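Local coordinates for HRDC domain-containing protein (Bifidobacterium adolescentis ATCC 15703, PDB 3CYM), which probably acts as a 3'-5' exonuclease on nucleic acids, resembling ribonuclease D, though its function has not been established directly, at residues N274-Q277 against F278-I281. Numbering follows the deposited sequence. Where two conformers were deposited one is given.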
# COMPACT_ATOMS: atom_id res chain seq x y z
N ASN A 274 9.16 35.49 -16.42
CA ASN A 274 10.16 36.21 -15.65
C ASN A 274 9.89 36.18 -14.15
O ASN A 274 8.93 35.55 -13.70
CB ASN A 274 10.30 37.65 -16.16
CG ASN A 274 9.00 38.41 -16.17
OD1 ASN A 274 8.38 38.64 -15.13
ND2 ASN A 274 8.59 38.86 -17.34
N ALA A 275 10.74 36.87 -13.38
CA ALA A 275 10.64 36.93 -11.92
C ALA A 275 9.41 37.68 -11.41
O ALA A 275 8.78 37.24 -10.45
CB ALA A 275 11.91 37.52 -11.33
N ALA A 276 9.06 38.81 -12.04
CA ALA A 276 7.87 39.57 -11.67
C ALA A 276 6.61 38.77 -11.94
O ALA A 276 5.67 38.80 -11.14
CB ALA A 276 7.83 40.90 -12.41
N GLN A 277 6.61 38.04 -13.05
CA GLN A 277 5.47 37.20 -13.43
C GLN A 277 5.32 36.01 -12.49
O GLN A 277 4.22 35.51 -12.28
CB GLN A 277 5.60 36.72 -14.87
CG GLN A 277 5.19 37.75 -15.90
CD GLN A 277 5.00 37.17 -17.29
OE1 GLN A 277 5.68 36.22 -17.68
NE2 GLN A 277 4.07 37.75 -18.04
N PHE A 278 6.45 35.55 -11.95
CA PHE A 278 6.45 34.47 -10.97
C PHE A 278 5.89 34.93 -9.63
O PHE A 278 5.12 34.21 -8.99
CB PHE A 278 7.88 33.94 -10.81
CG PHE A 278 8.00 32.75 -9.89
CD1 PHE A 278 7.77 31.46 -10.37
CD2 PHE A 278 8.39 32.92 -8.57
CE1 PHE A 278 7.89 30.36 -9.52
CE2 PHE A 278 8.51 31.83 -7.72
CZ PHE A 278 8.27 30.55 -8.20
N ARG A 279 6.28 36.14 -9.21
CA ARG A 279 5.84 36.70 -7.92
C ARG A 279 4.35 37.00 -7.85
O ARG A 279 3.78 37.02 -6.75
CB ARG A 279 6.66 37.94 -7.56
CG ARG A 279 8.07 37.62 -7.11
CD ARG A 279 8.73 38.85 -6.48
NE ARG A 279 8.89 39.94 -7.45
CZ ARG A 279 9.96 40.10 -8.22
NH1 ARG A 279 10.97 39.24 -8.16
NH2 ARG A 279 10.01 41.12 -9.07
N SER A 280 3.72 37.19 -9.01
CA SER A 280 2.28 37.43 -9.09
C SER A 280 1.48 36.18 -8.71
O SER A 280 0.32 36.30 -8.31
CB SER A 280 1.89 37.92 -10.49
OG SER A 280 2.18 36.93 -11.47
N ILE A 281 2.09 35.01 -8.83
CA ILE A 281 1.49 33.75 -8.38
C ILE A 281 1.93 33.51 -6.94
O ILE A 281 3.08 33.13 -6.69
CB ILE A 281 1.85 32.57 -9.29
CG1 ILE A 281 1.45 32.89 -10.74
CG2 ILE A 281 1.15 31.29 -8.81
CD1 ILE A 281 2.01 31.97 -11.77
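A short helix, 275-279, in the HRDC family region carries this local contact, and Asn274 is its N-cap. Asn274 O opens the helix by accepting from Phe278 N at 3.0 Å. The same residue caps the first turn with its side chain. Asn274 OD1 accepts from Gln277 N at 2.8 Å, with an N-H...O angle of 154°. Gln277 sends its own side chain back along the chain, where OE1 accepts from His273 N.

The Phe278 ring leads away from the turn. With CG anti to the backbone N (chi1 -176°), it is buried against Pro312, Lys316 and Ile319 of helix 312-323. Phe278 thus joins the short helix to helix 312-323, while Ile281, also buried and further along the chain, packs on helix 261-270. Ser280 N makes a weak bond to Ala276 O. In the conformer given, Ser280 OG also donates to Gln277 O at 2.6 Å, from well out of the carbonyl plane. A second conformer of Ser280 makes this bond doubtful.

The backbone bond from Arg279 N to Ala275 O is 3.0 Å long. Arg279 then folds back over the turn that it closes, packing along it against Ala275 and Ala276. Arg279 NH1 comes alongside Ala275 CB at 3.7 Å, and Arg279 NH2 reaches Ala276 CA at the same distance. The chain bends at chi3 (-64°), and the Arg279 guanidinium lies with one face over Ala275 O, which sits 3.7 Å above the plane and toward its rim.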